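CHIR AB1 (Gallus gallus, PDB 2VSD) is an Fc receptor of the chicken immune system, whose immunoglobulin-like binding domain, the part crystallised here, probably recognises the Fc region of antibody. Local coordinates at residues L3-H11 against V22-R30; Q14-V22 against S87-T95. All coordinates share one frame; numbering follows the deposited sequence.

Interaction 1 (L3-H11 against V22-R30); sequences LPQPSLSLH and VTLRCHLPR. Unlike the reference sequence in segment 3-11: Gln5 (reference Arg).
Ser7, Ser9 and His11 form antiparallel hydrogen-bonded pairs with His27, Arg25 and Thr23. The bond from His27 N to Ser7 O is nearly straight (2.8 Å, 175°). The His27 ring reaches the same oxygen through ND1, a weak bond of 3.4 Å. With CG anti to the carbonyl carbon (chi1 -61°), the ring lies beside strand 7-11, and its CE1 edge comes 3.5 Å from Ser9 OG. An alanine here would keep the backbone pair but would probably lose the second grip on Ser7 O and leave Ser9 OG without its ring neighbour. One water meets His11 ND1 and donates to Thr23 O. Another joins His11 O to Thr23 OG1, which also bonds Ser59.

Leu8, Leu10, Leu24 and Cys26 point to the sheet face opposite His27 and Ser9. Leu10 CD1 touches both Val22 CB (3.9 Å) and Leu24 CD2 (3.8 Å), and Leu8 CD1 rests on Leu24 CB. Before strand 7-11, Pro6 CB meets Cys26 SG at 3.8 Å, and Pro4 CG and Pro29 CG are tight at 3.4 Å. Cys26 forms the disulfide with Cys73 that pins the two sheets of an immunoglobulin sandwich. The contact is the A-B strand pairing of that fold.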
ATOM      1  N   LEU A   3      -5.218 -16.010   8.676  1.00 43.87           N
ATOM      2  CA  LEU A   3      -3.985 -15.199   8.447  1.00 43.74           C
ATOM      3  C   LEU A   3      -3.424 -14.602   9.766  1.00 42.66           C
ATOM      4  O   LEU A   3      -3.964 -13.625  10.286  1.00 42.73           O
ATOM      5  CB  LEU A   3      -4.250 -14.106   7.390  1.00 44.34           C
ATOM      6  CG  LEU A   3      -2.996 -13.755   6.591  1.00 45.11           C
ATOM      7  CD1 LEU A   3      -3.247 -13.268   5.174  1.00 45.31           C
ATOM      8  CD2 LEU A   3      -2.290 -12.706   7.349  1.00 46.97           C
ATOM      9  N   PRO A   4      -2.351 -15.206  10.314  1.00 41.23           N
ATOM     10  CA  PRO A   4      -1.807 -14.739  11.598  1.00 39.72           C
ATOM     11  C   PRO A   4      -1.209 -13.311  11.560  1.00 38.03           C
ATOM     12  O   PRO A   4      -0.398 -13.007  10.687  1.00 37.16           O
ATOM     13  CB  PRO A   4      -0.711 -15.760  11.907  1.00 39.79           C
ATOM     14  CG  PRO A   4      -0.373 -16.371  10.595  1.00 40.84           C
ATOM     15  CD  PRO A   4      -1.608 -16.368   9.791  1.00 41.16           C
ATOM     16  N   GLN A   5      -1.631 -12.482  12.514  1.00 36.43           N
ATOM     17  CA  GLN A   5      -1.127 -11.118  12.706  1.00 35.10           C
ATOM     18  C   GLN A   5       0.400 -11.111  12.744  1.00 32.76           C
ATOM     19  O   GLN A   5       0.998 -11.914  13.480  1.00 32.31           O
ATOM     20  CB  GLN A   5      -1.697 -10.539  14.006  1.00 35.41           C
ATOM     21  CG  GLN A   5      -1.275  -9.091  14.320  1.00 37.05           C
ATOM     22  CD  GLN A   5      -1.598  -8.648  15.751  1.00 37.93           C
ATOM     23  OE1 GLN A   5      -1.695  -9.462  16.680  1.00 43.60           O
ATOM     24  NE2 GLN A   5      -1.755  -7.355  15.932  1.00 39.65           N
ATOM     25  N   PRO A   6       1.044 -10.217  11.953  1.00 30.66           N
ATOM     26  CA  PRO A   6       2.503 -10.158  12.015  1.00 29.08           C
ATOM     27  C   PRO A   6       2.965  -9.389  13.262  1.00 27.43           C
ATOM     28  O   PRO A   6       2.168  -8.725  13.902  1.00 27.75           O
ATOM     29  CB  PRO A   6       2.877  -9.408  10.728  1.00 29.06           C
ATOM     30  CG  PRO A   6       1.697  -8.478  10.486  1.00 29.68           C
ATOM     31  CD  PRO A   6       0.481  -9.249  10.976  1.00 29.87           C
ATOM     32  N   SER A   7       4.243  -9.482  13.589  1.00 26.58           N
ATOM     33  CA  SER A   7       4.795  -8.643  14.661  1.00 26.03           C
ATOM     34  C   SER A   7       6.031  -7.890  14.173  1.00 25.65           C
ATOM     35  O   SER A   7       6.762  -8.350  13.301  1.00 26.07           O
ATOM     36  CB  SER A   7       5.120  -9.502  15.888  1.00 26.12           C
ATOM     37  OG  SER A   7       6.164 -10.379  15.556  1.00 27.84           O
ATOM     38  N   LEU A   8       6.266  -6.728  14.761  1.00 24.86           N
ATOM     39  CA  LEU A   8       7.244  -5.787  14.217  1.00 23.84           C
ATOM     40  C   LEU A   8       8.237  -5.484  15.331  1.00 24.16           C
ATOM     41  O   LEU A   8       7.846  -5.292  16.506  1.00 23.68           O
ATOM     42  CB  LEU A   8       6.511  -4.528  13.732  1.00 24.17           C
ATOM     43  CG  LEU A   8       7.282  -3.381  13.056  1.00 21.18           C
ATOM     44  CD1 LEU A   8       7.969  -3.817  11.769  1.00 23.24           C
ATOM     45  CD2 LEU A   8       6.314  -2.175  12.845  1.00 21.78           C
ATOM     46  N   SER A   9       9.517  -5.499  14.982  1.00 24.65           N
ATOM     47  CA  SER A   9      10.525  -5.035  15.916  1.00 25.14           C
ATOM     48  C   SER A   9      11.309  -3.876  15.310  1.00 24.49           C
ATOM     49  O   SER A   9      11.401  -3.738  14.084  1.00 24.01           O
ATOM     50  CB  SER A   9      11.450  -6.184  16.333  1.00 25.97           C
ATOM     51  OG  SER A   9      12.171  -6.673  15.231  1.00 30.27           O
ATOM     52  N   LEU A  10      11.856  -3.048  16.183  1.00 23.74           N
ATOM     53  CA  LEU A  10      12.668  -1.905  15.774  1.00 22.58           C
ATOM     54  C   LEU A  10      14.051  -1.953  16.422  1.00 23.28           C
ATOM     55  O   LEU A  10      14.147  -2.068  17.653  1.00 22.15           O
ATOM     56  CB  LEU A  10      11.934  -0.629  16.161  1.00 23.49           C
ATOM     57  CG  LEU A  10      12.755   0.670  16.208  1.00 22.69           C
ATOM     58  CD1 LEU A  10      13.133   1.120  14.797  1.00 21.34           C
ATOM     59  CD2 LEU A  10      11.989   1.765  16.946  1.00 22.89           C
ATOM     60  N   HIS A  11      15.106  -1.830  15.611  1.00 22.97           N
ATOM     61  CA  HIS A  11      16.485  -1.819  16.153  1.00 25.00           C
ATOM     62  C   HIS A  11      17.293  -0.793  15.383  1.00 23.84           C
ATOM     63  O   HIS A  11      17.288  -0.816  14.160  1.00 23.18           O
ATOM     64  CB  HIS A  11      17.168  -3.190  16.015  1.00 26.24           C
ATOM     65  CG  HIS A  11      16.466  -4.294  16.756  1.00 31.78           C
ATOM     66  ND1 HIS A  11      15.529  -5.111  16.159  1.00 37.18           N
ATOM     67  CD2 HIS A  11      16.515  -4.671  18.056  1.00 36.48           C
ATOM     68  CE1 HIS A  11      15.053  -5.964  17.050  1.00 38.53           C
ATOM     69  NE2 HIS A  11      15.632  -5.716  18.212  1.00 38.38           N
ATOM     70  N   VAL A  22      17.938   2.684  10.913  1.00 22.41           N
ATOM     71  CA  VAL A  22      17.071   1.807  11.688  1.00 21.45           C
ATOM     72  C   VAL A  22      16.575   0.649  10.826  1.00 21.83           C
ATOM     73  O   VAL A  22      16.496   0.754   9.605  1.00 22.28           O
ATOM     74  CB  VAL A  22      15.853   2.527  12.341  1.00 21.45           C
ATOM     75  CG1 VAL A  22      16.302   3.593  13.337  1.00 21.64           C
ATOM     76  CG2 VAL A  22      14.922   3.168  11.248  1.00 21.90           C
ATOM     77  N   THR A  23      16.237  -0.444  11.496  1.00 20.45           N
ATOM     78  CA  THR A  23      15.721  -1.620  10.844  1.00 21.73           C
ATOM     79  C   THR A  23      14.419  -1.971  11.536  1.00 20.79           C
ATOM     80  O   THR A  23      14.375  -2.169  12.774  1.00 20.72           O
ATOM     81  CB  THR A  23      16.695  -2.823  10.964  1.00 21.34           C
ATOM     82  OG1 THR A  23      17.908  -2.536  10.254  1.00 26.28           O
ATOM     83  CG2 THR A  23      16.046  -4.058  10.329  1.00 24.77           C
ATOM     84  N   LEU A  24      13.367  -2.056  10.733  1.00 21.01           N
ATOM     85  CA  LEU A  24      12.065  -2.501  11.172  1.00 21.21           C
ATOM     86  C   LEU A  24      11.877  -3.892  10.598  1.00 22.11           C
ATOM     87  O   LEU A  24      11.822  -4.064   9.373  1.00 22.39           O
ATOM     88  CB  LEU A  24      10.959  -1.589  10.601  1.00 21.10           C
ATOM     89  CG  LEU A  24      10.715  -0.208  11.222  1.00 22.97           C
ATOM     90  CD1 LEU A  24      10.131  -0.317  12.631  1.00 19.42           C
ATOM     91  CD2 LEU A  24      11.942   0.699  11.186  1.00 23.41           C
ATOM     92  N   ARG A  25      11.807  -4.876  11.478  1.00 22.27           N
ATOM     93  CA  ARG A  25      11.776  -6.261  11.033  1.00 23.71           C
ATOM     94  C   ARG A  25      10.357  -6.790  11.241  1.00 23.75           C
ATOM     95  O   ARG A  25       9.832  -6.801  12.382  1.00 22.78           O
ATOM     96  CB  ARG A  25      12.829  -7.069  11.810  1.00 23.89           C
ATOM     97  CG  ARG A  25      12.893  -8.515  11.446  1.00 28.94           C
ATOM     98  CD  ARG A  25      14.082  -9.190  12.138  1.00 35.93           C
ATOM     99  NE  ARG A  25      13.978 -10.648  12.033  1.00 38.28           N
ATOM    100  CZ  ARG A  25      14.546 -11.385  11.081  1.00 40.48           C
ATOM    101  NH1 ARG A  25      15.283 -10.815  10.129  1.00 41.19           N
ATOM    102  NH2 ARG A  25      14.384 -12.703  11.093  1.00 41.04           N
ATOM    103  N   CYS A  26       9.738  -7.237  10.147  1.00 24.51           N
ATOM    104  CA  CYS A  26       8.355  -7.684  10.195  1.00 24.99           C
ATOM    105  C   CYS A  26       8.378  -9.194  10.145  1.00 25.98           C
ATOM    106  O   CYS A  26       8.816  -9.782   9.136  1.00 26.42           O
ATOM    107  CB  CYS A  26       7.529  -7.140   9.020  1.00 24.71           C
ATOM    108  SG  CYS A  26       5.744  -7.519   9.125  1.00 26.43           S
ATOM    109  N   HIS A  27       7.914  -9.801  11.228  1.00 27.84           N
ATOM    110  CA  HIS A  27       7.932 -11.271  11.373  1.00 29.07           C
ATOM    111  C   HIS A  27       6.627 -11.886  10.941  1.00 29.40           C
ATOM    112  O   HIS A  27       5.575 -11.508  11.426  1.00 28.24           O
ATOM    113  CB  HIS A  27       8.175 -11.651  12.832  1.00 30.03           C
ATOM    114  CG  HIS A  27       9.486 -11.171  13.363  1.00 33.30           C
ATOM    115  ND1 HIS A  27       9.627  -9.971  14.032  1.00 37.01           N
ATOM    116  CD2 HIS A  27      10.720 -11.729  13.324  1.00 37.90           C
ATOM    117  CE1 HIS A  27      10.892  -9.807  14.379  1.00 35.85           C
ATOM    118  NE2 HIS A  27      11.576 -10.862  13.966  1.00 35.90           N
ATOM    119  N   LEU A  28       6.699 -12.856  10.033  1.00 31.16           N
ATOM    120  CA  LEU A  28       5.484 -13.544   9.603  1.00 34.04           C
ATOM    121  C   LEU A  28       5.776 -14.990   9.196  1.00 35.47           C
ATOM    122  O   LEU A  28       6.933 -15.402   9.231  1.00 34.86           O
ATOM    123  CB  LEU A  28       4.705 -12.750   8.529  1.00 34.25           C
ATOM    124  CG  LEU A  28       5.120 -11.953   7.267  1.00 36.08           C
ATOM    125  CD1 LEU A  28       6.528 -11.341   7.267  1.00 35.46           C
ATOM    126  CD2 LEU A  28       4.826 -12.685   5.940  1.00 35.93           C
ATOM    127  N   PRO A  29       4.728 -15.763   8.834  1.00 37.36           N
ATOM    128  CA  PRO A  29       4.960 -17.166   8.452  1.00 38.65           C
ATOM    129  C   PRO A  29       5.786 -17.369   7.181  1.00 40.06           C
ATOM    130  O   PRO A  29       5.946 -16.445   6.368  1.00 40.21           O
ATOM    131  CB  PRO A  29       3.543 -17.724   8.259  1.00 38.49           C
ATOM    132  CG  PRO A  29       2.642 -16.790   9.010  1.00 38.56           C
ATOM    133  CD  PRO A  29       3.295 -15.433   8.798  1.00 37.40           C
ATOM    134  N   ARG A  30       6.287 -18.596   7.004  1.00 41.04           N
ATOM    135  CA  ARG A  30       7.089 -18.951   5.831  1.00 41.68           C
ATOM    136  C   ARG A  30       6.202 -19.232   4.618  1.00 41.77           C
ATOM    137  O   ARG A  30       6.143 -20.367   4.104  1.00 41.01           O
ATOM    138  CB  ARG A  30       7.975 -20.162   6.128  1.00 42.33           C
ATOM    139  CG  ARG A  30       9.093 -19.891   7.125  1.00 44.79           C
ATOM    140  CD  ARG A  30      10.022 -21.084   7.165  1.00 49.13           C
ATOM    141  NE  ARG A  30      10.855 -21.112   8.361  1.00 52.91           N
ATOM    142  CZ  ARG A  30      12.125 -20.718   8.403  1.00 55.61           C
ATOM    143  NH1 ARG A  30      12.723 -20.247   7.311  1.00 56.31           N
ATOM    144  NH2 ARG A  30      12.802 -20.797   9.544  1.00 56.44           N
TER
HETATM  145  O   HOH W   1      14.608  -4.971  13.700  1.00 34.02           O
HETATM  146  O   HOH W   2      19.701  -0.869  12.192  1.00 44.05           O

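Interaction 2 (Q14-V22 against S87-T95); sequences QGVSLGDTV and SDPVELVLT. Unlike the reference sequence in segment 14-22: Thr21 (reference Asn).
Val16 and Val93 are joined through one water, which donates to Val93 O at 2.8 Å and accepts from Val16 N at 3.1 Å. The carbonyl of Val16 faces the same segment. Thr95 N donates to Val16 O, but the 2.5 Å separation is unusually short and doubtful at the last modelled residue. The CA-H of Leu94 also points at this oxygen. A second water accepts from Leu18 N at 2.8 Å. Its approach to Thr95 OG1 is too short to be sure of.

The loop before strand 21-27 holds its own shape. Ser17 to Asp20 is a type II turn, closed by Asp20 N bonding Ser17 O. Gly19 is at the third position of the turn with positive phi, where a side chain would collide with the preceding carbonyl. Ser17 N donates to Asp20 OD2 at 3.0 Å, from well above the carboxylate plane (56° out of it). This side-chain bond ties the start of the turn to its end.

Apolar side chains make the rest of the contact. Val16 CG1 is anti to the backbone N (chi1 176°), which puts it against Leu94 CD2 at 3.7 Å and Leu92 CD1 at 3.9 Å. The Val16 and Leu92 side chains cross at about a right angle. Val22 CG1 approaches Leu92 CD1 from strand 21-27. Leu18 CD2 meets Leu94 CD1 at 4.0 Å. Val62 packs on Val16, Leu18, Val22 and Leu94, joining the two segments from a third loop.

Aliphatic packing thus holds the segments, with the water between Val16 N and Val93 O beside it. Closure of this end of the sandwich probably depends chiefly on side-chain fit.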
ATOM      1  N   GLN A  14      16.307   2.869  21.109  1.00 22.94           N
ATOM      2  CA  GLN A  14      16.644   3.926  22.063  1.00 22.73           C
ATOM      3  C   GLN A  14      17.792   4.787  21.567  1.00 23.21           C
ATOM      4  O   GLN A  14      18.708   4.255  20.925  1.00 24.23           O
ATOM      5  CB  GLN A  14      16.999   3.353  23.438  1.00 22.64           C
ATOM      6  CG  GLN A  14      15.913   2.422  24.022  1.00 20.81           C
ATOM      7  CD  GLN A  14      14.671   3.173  24.430  1.00 22.67           C
ATOM      8  OE1 GLN A  14      14.748   4.349  24.786  1.00 22.75           O
ATOM      9  NE2 GLN A  14      13.506   2.503  24.360  1.00 20.58           N
ATOM     10  N   GLY A  15      17.707   6.080  21.877  1.00 22.71           N
ATOM     11  CA  GLY A  15      18.709   7.090  21.505  1.00 24.68           C
ATOM     12  C   GLY A  15      18.907   7.254  19.989  1.00 24.76           C
ATOM     13  O   GLY A  15      19.992   7.625  19.537  1.00 24.97           O
ATOM     14  N   VAL A  16      17.845   7.033  19.217  1.00 23.79           N
ATOM     15  CA  VAL A  16      17.927   7.176  17.769  1.00 23.00           C
ATOM     16  C   VAL A  16      17.903   8.655  17.400  1.00 22.32           C
ATOM     17  O   VAL A  16      17.086   9.427  17.926  1.00 23.10           O
ATOM     18  CB  VAL A  16      16.790   6.412  17.038  1.00 22.79           C
ATOM     19  CG1 VAL A  16      16.866   6.678  15.540  1.00 22.16           C
ATOM     20  CG2 VAL A  16      16.908   4.909  17.327  1.00 24.08           C
ATOM     21  N   SER A  17      18.802   9.048  16.499  1.00 22.50           N
ATOM     22  CA  SER A  17      18.960  10.433  16.067  1.00 23.81           C
ATOM     23  C   SER A  17      18.944  10.531  14.560  1.00 23.22           C
ATOM     24  O   SER A  17      19.187   9.539  13.880  1.00 22.24           O
ATOM     25  CB  SER A  17      20.332  10.918  16.546  1.00 24.47           C
ATOM     26  OG  SER A  17      20.414  10.785  17.965  1.00 30.18           O
ATOM     27  N   LEU A  18      18.727  11.729  14.018  1.00 23.28           N
ATOM     28  CA  LEU A  18      18.957  11.931  12.578  1.00 24.26           C
ATOM     29  C   LEU A  18      20.333  11.423  12.170  1.00 23.87           C
ATOM     30  O   LEU A  18      21.324  11.676  12.868  1.00 23.03           O
ATOM     31  CB  LEU A  18      18.866  13.421  12.201  1.00 25.62           C
ATOM     32  CG  LEU A  18      17.532  14.175  12.278  1.00 29.73           C
ATOM     33  CD1 LEU A  18      17.543  15.314  11.234  1.00 34.23           C
ATOM     34  CD2 LEU A  18      16.315  13.322  12.083  1.00 32.33           C
ATOM     35  N   GLY A  19      20.378  10.768  11.022  1.00 23.17           N
ATOM     36  CA  GLY A  19      21.588  10.182  10.481  1.00 24.11           C
ATOM     37  C   GLY A  19      21.784   8.730  10.826  1.00 24.19           C
ATOM     38  O   GLY A  19      22.582   8.041  10.175  1.00 24.97           O
ATOM     39  N   ASP A  20      21.053   8.229  11.829  1.00 22.96           N
ATOM     40  CA  ASP A  20      21.195   6.830  12.190  1.00 23.16           C
ATOM     41  C   ASP A  20      20.410   5.959  11.224  1.00 23.74           C
ATOM     42  O   ASP A  20      19.461   6.429  10.613  1.00 23.93           O
ATOM     43  CB  ASP A  20      20.664   6.567  13.595  1.00 23.03           C
ATOM     44  CG  ASP A  20      21.516   7.144  14.667  1.00 24.62           C
ATOM     45  OD1 ASP A  20      22.654   7.620  14.395  1.00 23.63           O
ATOM     46  OD2 ASP A  20      21.004   7.151  15.804  1.00 24.54           O
ATOM     47  N   THR A  21      20.811   4.694  11.082  1.00 23.11           N
ATOM     48  CA  THR A  21      20.056   3.728  10.275  1.00 24.73           C
ATOM     49  C   THR A  21      19.227   2.826  11.209  1.00 23.37           C
ATOM     50  O   THR A  21      19.736   2.325  12.230  1.00 25.62           O
ATOM     51  CB  THR A  21      21.024   2.925   9.324  1.00 24.89           C
ATOM     52  OG1 THR A  21      21.656   3.865   8.460  1.00 28.37           O
ATOM     53  CG2 THR A  21      20.259   1.880   8.471  1.00 27.68           C
ATOM     54  N   VAL A  22      17.938   2.684  10.913  1.00 22.41           N
ATOM     55  CA  VAL A  22      17.071   1.807  11.688  1.00 21.45           C
ATOM     56  C   VAL A  22      16.575   0.649  10.826  1.00 21.83           C
ATOM     57  O   VAL A  22      16.496   0.754   9.605  1.00 22.28           O
ATOM     58  CB  VAL A  22      15.853   2.527  12.341  1.00 21.45           C
ATOM     59  CG1 VAL A  22      16.302   3.593  13.337  1.00 21.64           C
ATOM     60  CG2 VAL A  22      14.922   3.168  11.248  1.00 21.90           C
ATOM     61  N   SER A  87       0.217  -5.249  12.382  1.00 25.24           N
ATOM     62  CA  SER A  87       0.945  -5.569  13.614  1.00 23.95           C
ATOM     63  C   SER A  87       0.593  -4.590  14.765  1.00 23.84           C
ATOM     64  O   SER A  87       0.099  -3.480  14.540  1.00 23.92           O
ATOM     65  CB  SER A  87       2.451  -5.567  13.323  1.00 22.90           C
ATOM     66  OG  SER A  87       2.907  -4.228  13.103  1.00 22.24           O
ATOM     67  N   ASP A  88       0.871  -4.983  16.010  1.00 24.09           N
ATOM     68  CA  ASP A  88       0.872  -4.030  17.106  1.00 23.21           C
ATOM     69  C   ASP A  88       1.928  -2.962  16.754  1.00 22.19           C
ATOM     70  O   ASP A  88       2.907  -3.281  16.121  1.00 21.52           O
ATOM     71  CB  ASP A  88       1.272  -4.718  18.414  1.00 23.85           C
ATOM     72  CG  ASP A  88       0.168  -5.637  18.955  1.00 27.53           C
ATOM     73  OD1 ASP A  88      -1.028  -5.413  18.628  1.00 26.73           O
ATOM     74  OD2 ASP A  88       0.523  -6.538  19.724  1.00 30.38           O
ATOM     75  N   PRO A  89       1.729  -1.716  17.195  1.00 22.80           N
ATOM     76  CA  PRO A  89       2.616  -0.611  16.775  1.00 22.22           C
ATOM     77  C   PRO A  89       3.986  -0.613  17.469  1.00 23.19           C
ATOM     78  O   PRO A  89       4.133  -1.124  18.617  1.00 22.37           O
ATOM     79  CB  PRO A  89       1.807   0.626  17.164  1.00 21.83           C
ATOM     80  CG  PRO A  89       1.097   0.183  18.437  1.00 23.86           C
ATOM     81  CD  PRO A  89       0.671  -1.254  18.121  1.00 22.65           C
ATOM     82  N   VAL A  90       4.993  -0.053  16.780  1.00 21.04           N
ATOM     83  CA  VAL A  90       6.292   0.227  17.430  1.00 21.18           C
ATOM     84  C   VAL A  90       6.579   1.684  17.116  1.00 20.70           C
ATOM     85  O   VAL A  90       6.416   2.116  15.962  1.00 20.63           O
ATOM     86  CB  VAL A  90       7.422  -0.685  16.922  1.00 21.68           C
ATOM     87  CG1 VAL A  90       8.746  -0.436  17.683  1.00 22.85           C
ATOM     88  CG2 VAL A  90       7.040  -2.165  17.120  1.00 22.36           C
ATOM     89  N   GLU A  91       6.979   2.442  18.129  1.00 20.33           N
ATOM     90  CA  GLU A  91       7.167   3.875  17.975  1.00 19.30           C
ATOM     91  C   GLU A  91       8.659   4.208  17.780  1.00 19.95           C
ATOM     92  O   GLU A  91       9.508   3.767  18.587  1.00 19.15           O
ATOM     93  CB  GLU A  91       6.605   4.568  19.201  1.00 19.84           C
ATOM     94  CG  GLU A  91       6.403   6.073  19.007  1.00 20.42           C
ATOM     95  CD  GLU A  91       5.137   6.435  18.245  1.00 23.06           C
ATOM     96  OE1 GLU A  91       4.266   5.563  18.018  1.00 23.80           O
ATOM     97  OE2 GLU A  91       4.989   7.634  17.922  1.00 26.54           O
ATOM     98  N   LEU A  92       8.965   4.937  16.692  1.00 18.66           N
ATOM     99  CA  LEU A  92      10.304   5.578  16.524  1.00 18.86           C
ATOM    100  C   LEU A  92      10.297   6.974  17.152  1.00 19.37           C
ATOM    101  O   LEU A  92       9.524   7.870  16.759  1.00 18.61           O
ATOM    102  CB  LEU A  92      10.688   5.646  15.036  1.00 18.25           C
ATOM    103  CG  LEU A  92      12.051   6.299  14.773  1.00 19.62           C
ATOM    104  CD1 LEU A  92      13.182   5.482  15.501  1.00 19.94           C
ATOM    105  CD2 LEU A  92      12.258   6.326  13.284  1.00 20.90           C
ATOM    106  N   VAL A  93      11.150   7.147  18.163  1.00 19.71           N
ATOM    107  CA  VAL A  93      11.214   8.372  18.931  1.00 20.44           C
ATOM    108  C   VAL A  93      12.575   8.930  18.643  1.00 21.82           C
ATOM    109  O   VAL A  93      13.556   8.238  18.808  1.00 22.40           O
ATOM    110  CB  VAL A  93      11.125   8.089  20.458  1.00 20.32           C
ATOM    111  CG1 VAL A  93      11.237   9.429  21.233  1.00 21.79           C
ATOM    112  CG2 VAL A  93       9.829   7.350  20.788  1.00 21.04           C
ATOM    113  N   LEU A  94      12.641  10.182  18.212  1.00 24.31           N
ATOM    114  CA  LEU A  94      13.936  10.714  17.832  1.00 27.59           C
ATOM    115  C   LEU A  94      14.544  11.510  18.956  1.00 31.83           C
ATOM    116  O   LEU A  94      13.882  12.359  19.568  1.00 31.39           O
ATOM    117  CB  LEU A  94      13.847  11.523  16.530  1.00 27.33           C
ATOM    118  CG  LEU A  94      13.512  10.630  15.334  1.00 25.41           C
ATOM    119  CD1 LEU A  94      13.405  11.369  13.990  1.00 27.98           C
ATOM    120  CD2 LEU A  94      14.512   9.467  15.209  1.00 23.27           C
ATOM    121  N   THR A  95      15.778  11.117  19.258  1.00 34.67           N
ATOM    122  CA  THR A  95      16.765  11.909  19.966  1.00 38.21           C
ATOM    123  C   THR A  95      16.698  11.803  21.481  1.00 39.33           C
ATOM    124  O   THR A  95      17.429  10.977  22.045  1.00 41.88           O
ATOM    125  CB  THR A  95      16.802  13.340  19.421  1.00 38.63           C
ATOM    126  OG1 THR A  95      17.963  13.459  18.590  1.00 40.51           O
ATOM    127  CG2 THR A  95      16.826  14.342  20.525  1.00 39.53           C
TER
HETATM  128  O   HOH W   3      15.035   6.349  20.202  1.00 26.11           O
HETATM  129  O   HOH W   4      17.972  13.548  16.063  1.00 37.30           O

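Interaction 1 and interaction 2 have centres 15 Å apart and share Val22. Their segments alternate along the chain: 3-11, 14-22, 22-30, then 87-95. Interaction 1 lies within one sheet, where strands 7-11 and 21-27 are neighbours. Interaction 2 joins the loop before strand 21-27, and the start of that strand, to the end of strand 81-92 and the last modelled residues. Strand 81-92 belongs to the other sheet. The two also touch directly: Val90 packs against Leu8 and Leu10. The early strands therefore pair with each other and also pack against the last strand. Together the contacts tie both ends of the modelled chain into one immunoglobulin sandwich.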